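Local coordinates for protein N2152 (Neocallimastix frontalis, PDB 5U22) that is a family 39 glycoside hydrolase from a rumen anaerobic fungus, probably cleaving rare arabinosyl substrates with broad specificity, at residues Trp145-Val150 with Ile244-Asp249; His213-Ile218 with Met277-Phe282. All coordinates share one frame; numbering follows the deposited sequence.

Contact 1: Trp145-Val150 with Ile244-Asp249; sequences WNEPDV and INEYCD. With BTB (2-[bis-(2-hydroxy-ethyl)-amino]-2-hydroxymethyl-propane-1,3-diol), chain B.
Glu246 and Asn146 approach each other beside the bound BTB, where Glu246 OE2 comes within 3.6 Å of Asn146 OD1, the two side chains crossing at about a right angle and their flat ends turned 43° apart. The gap between them is bridged by the buffer molecule BTB. Its O1 donates to Glu246 OE2 at 2.6 Å and accepts from Asn146 ND2 in a nearly straight hydrogen bond (N-H...O 173°), while its O6 donates to Glu246 OE1 at 2.5 Å. Both oxygens of this carboxylate are therefore gripped. From the residue after Asn146, Glu147 OE1 takes a hydrogen bond from BTB O3 at 2.8 Å. Glu246 gets there because CG lies anti to its carbonyl carbon (chi1 -64°) and the chain beyond stays extended. In the second shell, Arg68 forms a salt bridge with Glu246 OE2 and also bonds Asn146 OD1, Tyr112 holds Asn146 ND2, and His213 holds Glu147 OE2. A glutamine in place of this carboxylate would probably cost Arg68 its salt-bridge mate and disturb the paired hydroxyl bonds to BTB. Glu147 CD and Glu246 CD stand 5.2 Å apart. With Asn146-Glu147 after strand 139-143 and Glu246 on strand 242-247, where the chain turns a corner, this is consistent with the acid/base and nucleophile of a retaining clan GH-A glycosidase, BTB probably occupying the place of a sugar.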
ATOM      1  N   TRP A 145       2.776 -14.469 -10.550  1.00 13.15           N
ATOM      2  CA  TRP A 145       3.929 -14.984  -9.821  1.00 13.19           C
ATOM      3  C   TRP A 145       4.255 -14.043  -8.669  1.00 14.99           C
ATOM      4  O   TRP A 145       3.496 -13.118  -8.362  1.00 19.85           O
ATOM      5  CB  TRP A 145       5.119 -15.167 -10.769  1.00 11.73           C
ATOM      6  CG  TRP A 145       6.160 -16.129 -10.249  1.00 14.25           C
ATOM      7  CD1 TRP A 145       7.440 -15.830  -9.855  1.00 18.78           C
ATOM      8  CD2 TRP A 145       6.000 -17.536 -10.060  1.00 13.57           C
ATOM      9  NE1 TRP A 145       8.088 -16.972  -9.436  1.00 15.36           N
ATOM     10  CE2 TRP A 145       7.229 -18.036  -9.566  1.00 17.57           C
ATOM     11  CE3 TRP A 145       4.946 -18.431 -10.273  1.00 14.37           C
ATOM     12  CZ2 TRP A 145       7.422 -19.385  -9.267  1.00 15.07           C
ATOM     13  CZ3 TRP A 145       5.143 -19.782  -9.987  1.00 14.42           C
ATOM     14  CH2 TRP A 145       6.376 -20.244  -9.489  1.00 16.58           C
ATOM     15  N   ASN A 146       5.397 -14.281  -8.022  1.00 16.81           N
ATOM     16  CA  ASN A 146       5.828 -13.471  -6.883  1.00 15.32           C
ATOM     17  C   ASN A 146       7.344 -13.493  -6.859  1.00 15.35           C
ATOM     18  O   ASN A 146       7.938 -14.568  -6.728  1.00 19.55           O
ATOM     19  CB  ASN A 146       5.268 -14.013  -5.562  1.00 14.98           C
ATOM     20  CG  ASN A 146       5.692 -13.184  -4.347  1.00 16.21           C
ATOM     21  OD1 ASN A 146       5.749 -11.957  -4.400  1.00 15.12           O
ATOM     22  ND2 ASN A 146       5.974 -13.866  -3.236  1.00 13.82           N
ATOM     23  N   GLU A 147       7.953 -12.318  -6.995  1.00 15.86           N
ATOM     24  CA  GLU A 147       9.401 -12.153  -6.910  1.00 13.41           C
ATOM     25  C   GLU A 147      10.159 -13.151  -7.795  1.00 12.29           C
ATOM     26  O   GLU A 147      10.981 -13.929  -7.295  1.00 16.33           O
ATOM     27  CB  GLU A 147       9.865 -12.239  -5.465  1.00 14.71           C
ATOM     28  CG  GLU A 147       9.140 -11.202  -4.598  1.00 14.37           C
ATOM     29  CD  GLU A 147       9.813 -10.911  -3.272  1.00 18.35           C
ATOM     30  OE1 GLU A 147      10.555 -11.782  -2.753  1.00 20.60           O
ATOM     31  OE2 GLU A 147       9.592  -9.791  -2.745  1.00 17.12           O
ATOM     32  N   PRO A 148       9.924 -13.126  -9.103  1.00 17.19           N
ATOM     33  CA  PRO A 148      10.680 -14.023  -9.985  1.00 16.73           C
ATOM     34  C   PRO A 148      12.171 -13.769  -9.925  1.00 19.68           C
ATOM     35  O   PRO A 148      12.959 -14.700 -10.159  1.00 17.08           O
ATOM     36  CB  PRO A 148      10.102 -13.707 -11.368  1.00 15.04           C
ATOM     37  CG  PRO A 148       9.635 -12.260 -11.245  1.00 16.15           C
ATOM     38  CD  PRO A 148       9.071 -12.190  -9.859  1.00 15.71           C
ATOM     39  N   ASP A 149      12.579 -12.533  -9.598  1.00 17.99           N
ATOM     40  CA  ASP A 149      13.989 -12.199  -9.457  1.00 19.27           C
ATOM     41  C   ASP A 149      14.617 -12.862  -8.240  1.00 22.14           C
ATOM     42  O   ASP A 149      15.845 -12.827  -8.099  1.00 20.08           O
ATOM     43  CB  ASP A 149      14.198 -10.665  -9.421  1.00 12.43           C
ATOM     44  CG  ASP A 149      13.173  -9.915  -8.560  1.00 17.64           C
ATOM     45  OD1 ASP A 149      12.205 -10.523  -8.064  1.00 18.29           O
ATOM     46  OD2 ASP A 149      13.348  -8.681  -8.401  1.00 19.82           O
ATOM     47  N   VAL A 150      13.805 -13.482  -7.387  1.00 15.23           N
ATOM     48  CA  VAL A 150      14.278 -14.260  -6.258  1.00 16.42           C
ATOM     49  C   VAL A 150      13.977 -15.744  -6.436  1.00 17.06           C
ATOM     50  O   VAL A 150      14.794 -16.592  -6.069  1.00 19.39           O
ATOM     51  CB  VAL A 150      13.664 -13.731  -4.941  1.00 16.83           C
ATOM     52  CG1 VAL A 150      14.032 -14.627  -3.759  1.00 15.25           C
ATOM     53  CG2 VAL A 150      14.120 -12.320  -4.677  1.00 20.86           C
ATOM     54  N   ILE A 244       2.038  -1.564  -5.655  1.00 15.88           N
ATOM     55  CA  ILE A 244       3.243  -1.912  -4.910  1.00 15.84           C
ATOM     56  C   ILE A 244       2.791  -2.857  -3.813  1.00 15.38           C
ATOM     57  O   ILE A 244       2.509  -2.421  -2.695  1.00 15.99           O
ATOM     58  CB  ILE A 244       3.954  -0.667  -4.342  1.00 17.18           C
ATOM     59  CG1 ILE A 244       4.260   0.323  -5.468  1.00 12.83           C
ATOM     60  CG2 ILE A 244       5.249  -1.050  -3.616  1.00 14.51           C
ATOM     61  CD1 ILE A 244       5.061  -0.283  -6.624  1.00 14.60           C
ATOM     62  N   ASN A 245       2.680  -4.151  -4.123  1.00 13.71           N
ATOM     63  CA  ASN A 245       1.864  -5.007  -3.279  1.00 17.17           C
ATOM     64  C   ASN A 245       2.658  -5.699  -2.185  1.00 13.67           C
ATOM     65  O   ASN A 245       2.127  -6.599  -1.530  1.00 14.62           O
ATOM     66  CB  ASN A 245       1.042  -6.010  -4.118  1.00 21.02           C
ATOM     67  CG  ASN A 245       1.878  -6.884  -5.033  1.00 19.05           C
ATOM     68  OD1 ASN A 245       3.082  -7.057  -4.831  1.00 18.66           O
ATOM     69  ND2 ASN A 245       1.228  -7.471  -6.036  1.00 16.80           N
ATOM     70  N   GLU A 246       3.897  -5.259  -1.947  1.00 16.60           N
ATOM     71  CA  GLU A 246       4.592  -5.436  -0.671  1.00 12.76           C
ATOM     72  C   GLU A 246       5.450  -4.204  -0.444  1.00 17.07           C
ATOM     73  O   GLU A 246       6.242  -3.851  -1.320  1.00 14.40           O
ATOM     74  CB  GLU A 246       5.481  -6.688  -0.655  1.00 11.85           C
ATOM     75  CG  GLU A 246       4.700  -8.017  -0.798  1.00 14.35           C
ATOM     76  CD  GLU A 246       5.596  -9.222  -0.635  1.00 16.67           C
ATOM     77  OE1 GLU A 246       6.577  -9.101   0.120  1.00 15.81           O
ATOM     78  OE2 GLU A 246       5.327 -10.273  -1.263  1.00 16.20           O
ATOM     79  N   TYR A 247       5.310  -3.552   0.714  1.00 13.15           N
ATOM     80  CA  TYR A 247       6.191  -2.426   1.016  1.00 13.30           C
ATOM     81  C   TYR A 247       6.539  -2.374   2.495  1.00 16.43           C
ATOM     82  O   TYR A 247       5.698  -2.651   3.352  1.00 15.88           O
ATOM     83  CB  TYR A 247       5.587  -1.071   0.588  1.00 13.20           C
ATOM     84  CG  TYR A 247       4.360  -0.560   1.335  1.00 13.41           C
ATOM     85  CD1 TYR A 247       3.080  -0.741   0.816  1.00 12.65           C
ATOM     86  CD2 TYR A 247       4.487   0.182   2.506  1.00 12.87           C
ATOM     87  CE1 TYR A 247       1.960  -0.246   1.472  1.00 15.89           C
ATOM     88  CE2 TYR A 247       3.379   0.671   3.170  1.00 15.47           C
ATOM     89  CZ  TYR A 247       2.123   0.465   2.650  1.00 16.77           C
ATOM     90  OH  TYR A 247       1.023   0.963   3.306  1.00 15.96           O
ATOM     91  N   CYS A 248       7.780  -1.982   2.781  1.00 13.74           N
ATOM     92  CA  CYS A 248       8.285  -1.908   4.150  1.00 14.00           C
ATOM     93  C   CYS A 248       9.619  -1.188   4.128  1.00 16.80           C
ATOM     94  O   CYS A 248      10.340  -1.242   3.131  1.00 14.88           O
ATOM     95  CB  CYS A 248       8.463  -3.310   4.747  1.00 15.77           C
ATOM     96  SG  CYS A 248       8.830  -3.382   6.521  1.00 16.80           S
ATOM     97  N   ASP A 249       9.931  -0.506   5.228  1.00 15.21           N
ATOM     98  CA  ASP A 249      11.287  -0.022   5.442  1.00 14.87           C
ATOM     99  C   ASP A 249      12.277  -1.177   5.323  1.00 15.00           C
ATOM    100  O   ASP A 249      11.930  -2.338   5.556  1.00 13.66           O
ATOM    101  CB  ASP A 249      11.403   0.616   6.832  1.00 15.83           C
ATOM    102  CG  ASP A 249      12.740   1.284   7.041  1.00 19.43           C
ATOM    103  OD1 ASP A 249      12.902   2.417   6.552  1.00 16.00           O
ATOM    104  OD2 ASP A 249      13.638   0.673   7.657  1.00 17.68           O
TER
HETATM  105  C1  BTB B 501       7.969 -12.031  -0.547  1.00 19.59           C
HETATM  106  O1  BTB B 501       6.594 -12.375  -0.493  1.00 20.23           O
HETATM  107  C2  BTB B 501       8.628 -12.718   0.713  1.00 21.28           C
HETATM  108  C3  BTB B 501      10.190 -12.591   0.615  1.00 21.67           C
HETATM  109  O3  BTB B 501      10.563 -11.396  -0.024  1.00 21.01           O
HETATM  110  C4  BTB B 501       8.276 -14.224   0.552  1.00 20.90           C
HETATM  111  O4  BTB B 501       9.081 -15.026   1.399  1.00 27.93           O
HETATM  112  N   BTB B 501       8.077 -12.036   1.997  1.00 18.60           N
HETATM  113  C5  BTB B 501       8.648 -10.671   2.167  1.00 21.94           C
HETATM  114  C6  BTB B 501       7.734  -9.810   3.057  1.00 20.28           C
HETATM  115  O6  BTB B 501       6.417  -9.819   2.540  1.00 18.89           O
HETATM  116  C7  BTB B 501       8.447 -12.808   3.258  1.00 17.75           C
HETATM  117  C8  BTB B 501       7.252 -13.676   3.727  1.00 21.10           C
HETATM  118  O8  BTB B 501       6.059 -13.082   3.362  1.00 19.04           O

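Contact 2: His213-Ile218 with Met277-Phe282; sequences HELSGI and MITWWF
Leu215 packs against Thr279 and reaches the six-membered ring of Trp281, joining the loop after strand 209-212 to the one after strand 275-278. Its CB already touches, lying 4.1 Å from Thr279 CG2. CG then sits between the backbone N and the carbonyl carbon (chi1 44°), which sets the CD2 branch on the side of the threonine methyl. From there CD2 does the remaining work: it rests 4.1 Å from Thr279 CG2 and 4.2 Å from Trp281 CZ2, filling the corner between methyl and indole. The leucine and tryptophan side chains cross at about a right angle, and the methyl meets the ring obliquely. Thr279 turns its methyl to the leucine by placing CG2 anti to its own carbonyl carbon, and this leaves OG1 to bond Glu255, which also accepts from the backbone N of Trp281. The polar link is indirect. One water donates to Leu215 O at 2.7 Å and accepts from Trp281 NE1 at 3.0 Å, so the backbone of one loop and the indole N-H of the other share a single bridge beside the apolar contact. His252 stacks on the Trp281 ring. The nearest atoms of the Trp281 side chain and the bound BTB are about 3 Å apart, so the contact forms part of the wall of the ligand pocket. Such a meeting of loops at the C-terminal ends of parallel strands is where a TIM barrel carries its active site, and a tryptophan following the last barrel strand commonly lines the sugar cleft of clan GH-A enzymes.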
ATOM      1  N   HIS A 213       7.732  -4.750  -5.678  1.00 15.87           N
ATOM      2  CA  HIS A 213       7.818  -4.599  -4.234  1.00 14.59           C
ATOM      3  C   HIS A 213       8.808  -3.502  -3.876  1.00 14.63           C
ATOM      4  O   HIS A 213       9.779  -3.259  -4.597  1.00 16.32           O
ATOM      5  CB  HIS A 213       8.229  -5.915  -3.593  1.00 13.91           C
ATOM      6  CG  HIS A 213       7.250  -7.015  -3.842  1.00 16.52           C
ATOM      7  ND1 HIS A 213       7.535  -8.343  -3.603  1.00 17.11           N
ATOM      8  CD2 HIS A 213       5.981  -6.980  -4.318  1.00 18.23           C
ATOM      9  CE1 HIS A 213       6.482  -9.075  -3.921  1.00 15.89           C
ATOM     10  NE2 HIS A 213       5.528  -8.274  -4.364  1.00 13.79           N
ATOM     11  N   GLU A 214       8.548  -2.832  -2.753  1.00 12.68           N
ATOM     12  CA  GLU A 214       9.440  -1.790  -2.228  1.00 14.46           C
ATOM     13  C   GLU A 214       9.749  -2.152  -0.779  1.00 16.06           C
ATOM     14  O   GLU A 214       9.168  -1.613   0.170  1.00 15.06           O
ATOM     15  CB  GLU A 214       8.827  -0.386  -2.363  1.00 16.59           C
ATOM     16  CG  GLU A 214       8.657   0.098  -3.818  1.00 13.93           C
ATOM     17  CD  GLU A 214       9.977   0.494  -4.487  1.00 17.11           C
ATOM     18  OE1 GLU A 214      11.070   0.211  -3.930  1.00 15.74           O
ATOM     19  OE2 GLU A 214       9.906   1.105  -5.581  1.00 19.09           O
ATOM     20  N   LEU A 215      10.696  -3.074  -0.616  1.00 17.54           N
ATOM     21  CA  LEU A 215      11.052  -3.601   0.691  1.00 13.74           C
ATOM     22  C   LEU A 215      12.565  -3.607   0.893  1.00 18.42           C
ATOM     23  O   LEU A 215      13.048  -4.221   1.847  1.00 16.63           O
ATOM     24  CB  LEU A 215      10.461  -5.011   0.866  1.00 16.13           C
ATOM     25  CG  LEU A 215      10.581  -5.977  -0.322  1.00 18.45           C
ATOM     26  CD1 LEU A 215      12.027  -6.474  -0.547  1.00 14.99           C
ATOM     27  CD2 LEU A 215       9.636  -7.156  -0.106  1.00 13.84           C
ATOM     28  N   SER A 216      13.314  -2.910   0.033  1.00 15.25           N
ATOM     29  CA  SER A 216      14.769  -2.968  -0.014  1.00 15.49           C
ATOM     30  C   SER A 216      15.437  -1.676   0.424  1.00 20.41           C
ATOM     31  O   SER A 216      16.665  -1.594   0.384  1.00 19.54           O
ATOM     32  CB  SER A 216      15.237  -3.295  -1.439  1.00 16.81           C
ATOM     33  OG  SER A 216      14.689  -4.510  -1.886  1.00 21.11           O
ATOM     34  N   GLY A 217      14.666  -0.669   0.830  1.00 19.83           N
ATOM     35  CA  GLY A 217      15.204   0.648   1.126  1.00 19.77           C
ATOM     36  C   GLY A 217      14.334   1.711   0.494  1.00 17.30           C
ATOM     37  O   GLY A 217      14.064   1.665  -0.709  1.00 19.14           O
ATOM     38  N   ILE A 218      13.881   2.678   1.290  1.00 14.55           N
ATOM     39  CA  ILE A 218      12.850   3.592   0.805  1.00 16.07           C
ATOM     40  C   ILE A 218      13.408   4.714  -0.074  1.00 15.41           C
ATOM     41  O   ILE A 218      12.654   5.304  -0.857  1.00 17.45           O
ATOM     42  CB  ILE A 218      12.080   4.159   2.009  1.00 15.61           C
ATOM     43  CG1 ILE A 218      10.729   4.725   1.548  1.00 17.60           C
ATOM     44  CG2 ILE A 218      12.927   5.210   2.732  1.00 16.34           C
ATOM     45  CD1 ILE A 218       9.848   5.240   2.665  1.00 16.64           C
ATOM     46  N   MET A 277       0.387  -2.547  -0.634  1.00 13.31           N
ATOM     47  CA  MET A 277       0.155  -3.489   0.455  1.00 16.07           C
ATOM     48  C   MET A 277       1.396  -3.595   1.326  1.00 15.55           C
ATOM     49  O   MET A 277       2.504  -3.768   0.815  1.00 14.66           O
ATOM     50  CB  MET A 277      -0.204  -4.882  -0.071  1.00 15.32           C
ATOM     51  CG  MET A 277      -1.661  -5.067  -0.432  1.00 12.15           C
ATOM     52  SD  MET A 277      -1.967  -5.369  -2.176  1.00 35.46           S
ATOM     53  CE  MET A 277      -1.563  -3.777  -2.765  1.00  7.61           C
ATOM     54  N   ILE A 278       1.194  -3.554   2.644  1.00 15.21           N
ATOM     55  CA  ILE A 278       2.286  -3.773   3.573  1.00 13.60           C
ATOM     56  C   ILE A 278       2.812  -5.207   3.442  1.00 16.51           C
ATOM     57  O   ILE A 278       2.072  -6.140   3.098  1.00 14.71           O
ATOM     58  CB  ILE A 278       1.803  -3.464   5.000  1.00 13.00           C
ATOM     59  CG1 ILE A 278       1.347  -2.003   5.077  1.00 14.28           C
ATOM     60  CG2 ILE A 278       2.899  -3.712   6.043  1.00 11.76           C
ATOM     61  CD1 ILE A 278       0.605  -1.695   6.351  1.00 16.77           C
ATOM     62  N   THR A 279       4.113  -5.375   3.694  1.00 13.09           N
ATOM     63  CA  THR A 279       4.746  -6.686   3.704  1.00 13.71           C
ATOM     64  C   THR A 279       4.115  -7.614   4.737  1.00 17.61           C
ATOM     65  O   THR A 279       3.316  -7.212   5.593  1.00 16.59           O
ATOM     66  CB  THR A 279       6.243  -6.569   4.020  1.00 12.61           C
ATOM     67  OG1 THR A 279       6.432  -5.671   5.132  1.00 18.09           O
ATOM     68  CG2 THR A 279       7.016  -6.076   2.806  1.00 14.86           C
ATOM     69  N   TRP A 280       4.500  -8.891   4.636  1.00 13.71           N
ATOM     70  CA  TRP A 280       4.244  -9.913   5.659  1.00 11.45           C
ATOM     71  C   TRP A 280       5.598 -10.523   5.997  1.00 17.65           C
ATOM     72  O   TRP A 280       5.929 -11.623   5.542  1.00 19.08           O
ATOM     73  CB  TRP A 280       3.263 -10.957   5.160  1.00 14.36           C
ATOM     74  CG  TRP A 280       2.963 -12.045   6.161  1.00 14.91           C
ATOM     75  CD1 TRP A 280       2.739 -11.901   7.503  1.00 15.85           C
ATOM     76  CD2 TRP A 280       2.863 -13.444   5.883  1.00 19.63           C
ATOM     77  NE1 TRP A 280       2.481 -13.123   8.071  1.00 16.07           N
ATOM     78  CE2 TRP A 280       2.566 -14.090   7.100  1.00 13.59           C
ATOM     79  CE3 TRP A 280       2.994 -14.213   4.719  1.00 16.21           C
ATOM     80  CZ2 TRP A 280       2.396 -15.470   7.185  1.00 15.76           C
ATOM     81  CZ3 TRP A 280       2.817 -15.578   4.802  1.00 16.45           C
ATOM     82  CH2 TRP A 280       2.521 -16.195   6.026  1.00 18.78           C
ATOM     83  N   TRP A 281       6.397  -9.798   6.779  1.00 13.24           N
ATOM     84  CA  TRP A 281       7.710 -10.323   7.137  1.00 13.15           C
ATOM     85  C   TRP A 281       7.658 -11.345   8.263  1.00 17.70           C
ATOM     86  O   TRP A 281       8.573 -12.167   8.367  1.00 19.61           O
ATOM     87  CB  TRP A 281       8.663  -9.196   7.550  1.00 12.92           C
ATOM     88  CG  TRP A 281       9.322  -8.508   6.405  1.00 15.19           C
ATOM     89  CD1 TRP A 281       9.219  -7.188   6.077  1.00 17.12           C
ATOM     90  CD2 TRP A 281      10.184  -9.100   5.431  1.00 15.53           C
ATOM     91  NE1 TRP A 281       9.976  -6.918   4.964  1.00 15.61           N
ATOM     92  CE2 TRP A 281      10.580  -8.077   4.549  1.00 16.05           C
ATOM     93  CE3 TRP A 281      10.681 -10.392   5.230  1.00 15.99           C
ATOM     94  CZ2 TRP A 281      11.431  -8.306   3.474  1.00 18.14           C
ATOM     95  CZ3 TRP A 281      11.526 -10.617   4.170  1.00 18.11           C
ATOM     96  CH2 TRP A 281      11.894  -9.580   3.301  1.00 16.73           C
ATOM     97  N   PHE A 282       6.630 -11.313   9.106  1.00 16.58           N
ATOM     98  CA  PHE A 282       6.590 -12.137  10.313  1.00 15.26           C
ATOM     99  C   PHE A 282       5.604 -13.276  10.087  1.00 15.04           C
ATOM    100  O   PHE A 282       4.436 -13.216  10.471  1.00 18.31           O
ATOM    101  CB  PHE A 282       6.279 -11.266  11.499  1.00 17.31           C
ATOM    102  CG  PHE A 282       7.291 -10.192  11.654  1.00 19.70           C
ATOM    103  CD1 PHE A 282       8.559 -10.501  12.108  1.00 15.82           C
ATOM    104  CD2 PHE A 282       7.032  -8.904  11.207  1.00 18.98           C
ATOM    105  CE1 PHE A 282       9.539  -9.522  12.187  1.00 16.31           C
ATOM    106  CE2 PHE A 282       8.002  -7.930  11.288  1.00 15.36           C
ATOM    107  CZ  PHE A 282       9.265  -8.246  11.786  1.00 16.71           C
TER
HETATM  108  O   HOH W   1      11.744  -4.621   4.152  1.00 14.86           O

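Overall arrangement
Contacts 1 and 2 lie side by side at the mouth of the TIM barrel, their centres about 7 Å apart, and their segments alternate along the chain. Strand 242-247 is flanked in the barrel by 209-212 and 275-278, which lead into the segments of contact 2; on the first side Glu246 O lies 2.9 Å from Glu214 N, a probable hydrogen bond. His213 is the side-chain link, its ND1 2.7 Å from Glu147 OE2 and its NE2 weakly bonded to Asn245. Contact 1 supplies the carboxylates that hold BTB, and 277-282 of contact 2 adds Trp281 beside the ligand and a further hydrogen bond to Trp280 O. Together they help to line one pocket, probably the sugar-binding site.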